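Local coordinates for CCHC-type domain-containing protein (Trypanosoma brucei brucei, PDB 7C45) that binds RNA and probably acts as a 3'-5' exoribonuclease of the RNase D type that trims guide RNAs, with two zinc knuckles beside its exonuclease fold, at residues 121-131 and 208-219. Sequence-based numbering, arbitrary orientation.
Sequences VLDLQVFFTAI and VPVDVVAVERLT. With nucleotides of chain B.
The ring of Phe127 is packed against residues of 208-219. Val215 CG2 sits over the centre of one face in a CH-pi contact, 3.9 Å from the centroid. Val212 CG1 meets the edge in the ring plane, 3.6 Å from Phe127 CZ. Val210 O also lies at the edge, 3.8 Å from Phe127 CE1. Val208 CG1 touches Phe127 CE1 and also Ile131 CD1. Val215 CG1, anti to the backbone N (chi1 -176°), reaches Leu122 CD1 at 3.6 Å and also lies against the base of the Phe127 side chain. Near the end of 208-219, Leu218 CD2 is pressed tightly on Val126 CG1 at 3.4 Å.

Thr219 supplies the polar link. Its OG1 accepts from Asp123 N at 3.1 Å and donates to Val215 O at 2.7 Å. The hydroxyl is thus fixed by two bonds. A water donates to both Val121 O and Glu216 O. Asp123 OD1 caps helix 124-136 through Val126 N, while its OD2 accepts from Cys103 N. Gln125 NE2 donates to O2' of U8 of chain B.

The contact lays helix 212-226 across edge strand 121-123 and the start of helix 124-136. Leu122 pairs with strand 97-100. Helix 245-251 packs on Leu218, and helix 182-202 on Leu124 and Ile131.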
loop_
_atom_site.group_PDB
_atom_site.type_symbol
_atom_site.label_atom_id
_atom_site.label_comp_id
_atom_site.label_asym_id
_atom_site.label_seq_id
_atom_site.Cartn_x
_atom_site.Cartn_y
_atom_site.Cartn_z
ATOM N N VAL A 121 11.789 5.298 -0.592
ATOM C CA VAL A 121 10.561 4.535 -0.397
ATOM C C VAL A 121 9.468 5.490 0.073
ATOM O O VAL A 121 9.731 6.420 0.837
ATOM C CB VAL A 121 10.766 3.387 0.618
ATOM C CG1 VAL A 121 9.459 2.635 0.875
ATOM C CG2 VAL A 121 11.796 2.368 0.127
ATOM N N LEU A 122 8.247 5.266 -0.392
ATOM C CA LEU A 122 7.088 6.030 0.059
ATOM C C LEU A 122 5.963 5.051 0.322
ATOM O O LEU A 122 5.542 4.339 -0.592
ATOM C CB LEU A 122 6.663 7.059 -0.990
ATOM C CG LEU A 122 5.456 7.910 -0.605
ATOM C CD1 LEU A 122 5.819 8.736 0.594
ATOM C CD2 LEU A 122 5.137 8.843 -1.784
ATOM N N ASP A 123 5.470 5.019 1.562
ATOM C CA ASP A 123 4.441 4.073 1.977
ATOM C C ASP A 123 3.102 4.799 1.933
ATOM O O ASP A 123 2.851 5.710 2.728
ATOM C CB ASP A 123 4.755 3.530 3.368
ATOM C CG ASP A 123 3.770 2.476 3.835
ATOM O OD1 ASP A 123 2.611 2.457 3.414
ATOM O OD2 ASP A 123 4.190 1.645 4.668
ATOM N N LEU A 124 2.252 4.422 0.985
ATOM C CA LEU A 124 1.021 5.184 0.790
ATOM C C LEU A 124 0.011 4.931 1.906
ATOM O O LEU A 124 -0.841 5.791 2.180
ATOM C CB LEU A 124 0.414 4.858 -0.569
ATOM C CG LEU A 124 1.232 5.317 -1.776
ATOM C CD1 LEU A 124 0.420 5.067 -3.051
ATOM C CD2 LEU A 124 1.679 6.791 -1.674
ATOM N N GLN A 125 0.066 3.768 2.553
ATOM C CA GLN A 125 -0.781 3.578 3.729
ATOM C C GLN A 125 -0.408 4.570 4.811
ATOM O O GLN A 125 -1.282 5.211 5.413
ATOM C CB GLN A 125 -0.651 2.155 4.270
ATOM C CG GLN A 125 -1.644 1.835 5.376
ATOM C CD GLN A 125 -1.359 0.502 6.051
ATOM O OE1 GLN A 125 -0.275 0.284 6.564
ATOM N NE2 GLN A 125 -2.332 -0.403 6.016
ATOM N N VAL A 126 0.897 4.713 5.065
ATOM C CA VAL A 126 1.392 5.709 6.017
ATOM C C VAL A 126 0.974 7.118 5.586
ATOM O O VAL A 126 0.564 7.936 6.423
ATOM C CB VAL A 126 2.917 5.588 6.179
ATOM C CG1 VAL A 126 3.461 6.682 7.059
ATOM C CG2 VAL A 126 3.270 4.227 6.793
ATOM N N PHE A 127 1.084 7.421 4.283
ATOM C CA PHE A 127 0.622 8.712 3.758
ATOM C C PHE A 127 -0.824 8.970 4.172
ATOM O O PHE A 127 -1.153 10.031 4.725
ATOM C CB PHE A 127 0.766 8.744 2.229
ATOM C CG PHE A 127 1.066 10.126 1.653
ATOM C CD1 PHE A 127 0.397 11.239 2.102
ATOM C CD2 PHE A 127 2.038 10.284 0.684
ATOM C CE1 PHE A 127 0.662 12.514 1.568
ATOM C CE2 PHE A 127 2.342 11.547 0.152
ATOM C CZ PHE A 127 1.646 12.662 0.606
ATOM N N PHE A 128 -1.695 7.993 3.944
ATOM C CA PHE A 128 -3.100 8.177 4.295
ATOM C C PHE A 128 -3.270 8.349 5.795
ATOM O O PHE A 128 -4.029 9.214 6.243
ATOM C CB PHE A 128 -3.940 7.008 3.794
ATOM C CG PHE A 128 -5.430 7.218 3.955
ATOM C CD1 PHE A 128 -6.128 8.002 3.049
ATOM C CD2 PHE A 128 -6.115 6.649 5.007
ATOM C CE1 PHE A 128 -7.489 8.200 3.193
ATOM C CE2 PHE A 128 -7.481 6.836 5.150
ATOM C CZ PHE A 128 -8.166 7.604 4.245
ATOM N N THR A 129 -2.561 7.544 6.595
ATOM C CA THR A 129 -2.632 7.732 8.042
ATOM C C THR A 129 -2.146 9.118 8.450
ATOM O O THR A 129 -2.761 9.763 9.300
ATOM C CB THR A 129 -1.837 6.638 8.758
ATOM O OG1 THR A 129 -2.459 5.388 8.480
ATOM C CG2 THR A 129 -1.844 6.875 10.267
ATOM N N ALA A 130 -1.061 9.611 7.831
ATOM C CA ALA A 130 -0.510 10.910 8.213
ATOM C C ALA A 130 -1.518 12.020 7.968
ATOM O O ALA A 130 -1.587 12.988 8.736
ATOM C CB ALA A 130 0.780 11.186 7.433
ATOM N N ILE A 131 -2.312 11.875 6.915
ATOM C CA ILE A 131 -3.383 12.831 6.640
ATOM C C ILE A 131 -4.414 12.787 7.757
ATOM O O ILE A 131 -4.813 13.825 8.300
ATOM C CB ILE A 131 -4.012 12.535 5.269
ATOM C CG1 ILE A 131 -3.001 12.856 4.156
ATOM C CG2 ILE A 131 -5.335 13.305 5.068
ATOM C CD1 ILE A 131 -3.424 12.390 2.777
ATOM N N VAL A 208 -3.288 18.175 -1.052
ATOM C CA VAL A 208 -3.148 17.197 0.033
ATOM C C VAL A 208 -2.414 17.916 1.159
ATOM O O VAL A 208 -1.393 18.548 0.894
ATOM C CB VAL A 208 -2.411 15.929 -0.440
ATOM C CG1 VAL A 208 -1.970 15.051 0.737
ATOM C CG2 VAL A 208 -3.313 15.131 -1.336
ATOM N N PRO A 209 -2.878 17.844 2.407
ATOM C CA PRO A 209 -2.338 18.705 3.471
ATOM C C PRO A 209 -1.092 18.199 4.189
ATOM O O PRO A 209 -0.659 18.841 5.157
ATOM C CB PRO A 209 -3.514 18.764 4.444
ATOM C CG PRO A 209 -4.136 17.449 4.323
ATOM C CD PRO A 209 -3.994 17.024 2.895
ATOM N N VAL A 210 -0.524 17.067 3.780
ATOM C CA VAL A 210 0.741 16.579 4.311
ATOM C C VAL A 210 1.761 16.566 3.181
ATOM O O VAL A 210 1.428 16.209 2.050
ATOM C CB VAL A 210 0.573 15.179 4.931
ATOM C CG1 VAL A 210 1.892 14.683 5.481
ATOM C CG2 VAL A 210 -0.464 15.251 6.044
ATOM N N ASP A 211 2.991 16.980 3.491
ATOM C CA ASP A 211 4.061 17.080 2.500
ATOM C C ASP A 211 4.607 15.700 2.149
ATOM O O ASP A 211 4.850 14.882 3.034
ATOM C CB ASP A 211 5.204 17.949 3.046
ATOM C CG ASP A 211 4.799 19.401 3.279
ATOM O OD1 ASP A 211 4.076 19.954 2.431
ATOM O OD2 ASP A 211 5.224 19.990 4.305
ATOM N N VAL A 212 4.809 15.443 0.853
ATOM C CA VAL A 212 5.336 14.144 0.449
ATOM C C VAL A 212 6.717 13.904 1.049
ATOM O O VAL A 212 7.048 12.779 1.418
ATOM C CB VAL A 212 5.349 14.027 -1.083
ATOM C CG1 VAL A 212 3.981 14.339 -1.632
ATOM C CG2 VAL A 212 6.320 14.984 -1.665
ATOM N N VAL A 213 7.524 14.953 1.195
ATOM C CA VAL A 213 8.862 14.796 1.759
ATOM C C VAL A 213 8.779 14.304 3.205
ATOM O O VAL A 213 9.563 13.446 3.639
ATOM C CB VAL A 213 9.629 16.124 1.670
ATOM C CG1 VAL A 213 10.866 16.041 2.489
ATOM C CG2 VAL A 213 9.987 16.446 0.238
ATOM N N ALA A 214 7.818 14.838 3.967
ATOM C CA ALA A 214 7.629 14.388 5.339
ATOM C C ALA A 214 7.306 12.904 5.383
ATOM O O ALA A 214 7.850 12.166 6.211
ATOM C CB ALA A 214 6.509 15.171 6.011
ATOM N N VAL A 215 6.427 12.449 4.497
ATOM C CA VAL A 215 6.052 11.042 4.504
ATOM C C VAL A 215 7.203 10.180 3.988
ATOM O O VAL A 215 7.378 9.034 4.423
ATOM C CB VAL A 215 4.771 10.821 3.693
ATOM C CG1 VAL A 215 4.332 9.374 3.787
ATOM C CG2 VAL A 215 3.657 11.731 4.207
ATOM N N GLU A 216 8.011 10.716 3.079
ATOM C CA GLU A 216 9.186 9.969 2.634
ATOM C C GLU A 216 10.128 9.727 3.802
ATOM O O GLU A 216 10.659 8.623 3.966
ATOM C CB GLU A 216 9.913 10.723 1.511
ATOM C CG GLU A 216 9.277 10.609 0.134
ATOM C CD GLU A 216 10.044 11.406 -0.933
ATOM O OE1 GLU A 216 10.659 12.417 -0.590
ATOM O OE2 GLU A 216 10.059 10.979 -2.096
ATOM N N ARG A 217 10.344 10.759 4.627
ATOM C CA ARG A 217 11.226 10.624 5.782
ATOM C C ARG A 217 10.637 9.655 6.799
ATOM O O ARG A 217 11.355 8.818 7.368
ATOM C CB ARG A 217 11.484 11.997 6.412
ATOM C CG ARG A 217 12.288 12.940 5.515
ATOM C CD ARG A 217 13.639 12.350 5.165
ATOM N NE ARG A 217 13.585 11.532 3.953
ATOM C CZ ARG A 217 14.305 10.431 3.740
ATOM N NH1 ARG A 217 14.172 9.768 2.598
ATOM N NH2 ARG A 217 15.152 9.986 4.662
ATOM N N LEU A 218 9.329 9.728 7.004
ATOM C CA LEU A 218 8.691 8.803 7.930
ATOM C C LEU A 218 8.782 7.377 7.406
ATOM O O LEU A 218 9.109 6.444 8.155
ATOM C CB LEU A 218 7.242 9.226 8.157
ATOM C CG LEU A 218 6.338 8.312 8.986
ATOM C CD1 LEU A 218 6.925 8.016 10.385
ATOM C CD2 LEU A 218 4.960 8.949 9.118
ATOM N N THR A 219 8.548 7.193 6.107
ATOM C CA THR A 219 8.740 5.867 5.531
ATOM C C THR A 219 10.189 5.400 5.673
ATOM O O THR A 219 10.441 4.215 5.925
ATOM C CB THR A 219 8.323 5.862 4.065
ATOM O OG1 THR A 219 6.984 6.361 3.937
ATOM C CG2 THR A 219 8.379 4.463 3.519
ATOM P P U B 8 -7.391 -4.361 9.193
ATOM O OP1 U B 8 -7.383 -5.311 10.326
ATOM O OP2 U B 8 -8.207 -3.128 9.321
ATOM O "O5'" U B 8 -5.873 -4.049 8.874
ATOM C "C5'" U B 8 -5.475 -2.790 8.370
ATOM C "C4'" U B 8 -4.005 -2.788 8.076
ATOM O "O4'" U B 8 -3.267 -3.072 9.287
ATOM C "C3'" U B 8 -3.509 -3.828 7.088
ATOM O "O3'" U B 8 -3.718 -3.423 5.752
ATOM C "C2'" U B 8 -2.039 -3.955 7.460
ATOM O "O2'" U B 8 -1.292 -2.853 6.948
ATOM C "C1'" U B 8 -2.107 -3.804 8.980
ATOM N N1 U B 8 -2.213 -5.100 9.692
ATOM C C2 U B 8 -1.055 -5.801 9.901
ATOM O O2 U B 8 0.016 -5.418 9.477
ATOM N N3 U B 8 -1.217 -6.983 10.595
ATOM C C4 U B 8 -2.418 -7.455 11.100
ATOM O O4 U B 8 -2.449 -8.523 11.719
ATOM C C5 U B 8 -3.566 -6.639 10.857
ATOM C C6 U B 8 -3.424 -5.501 10.176
HETATM O O HOH W 1 12.384 7.513 1.683
#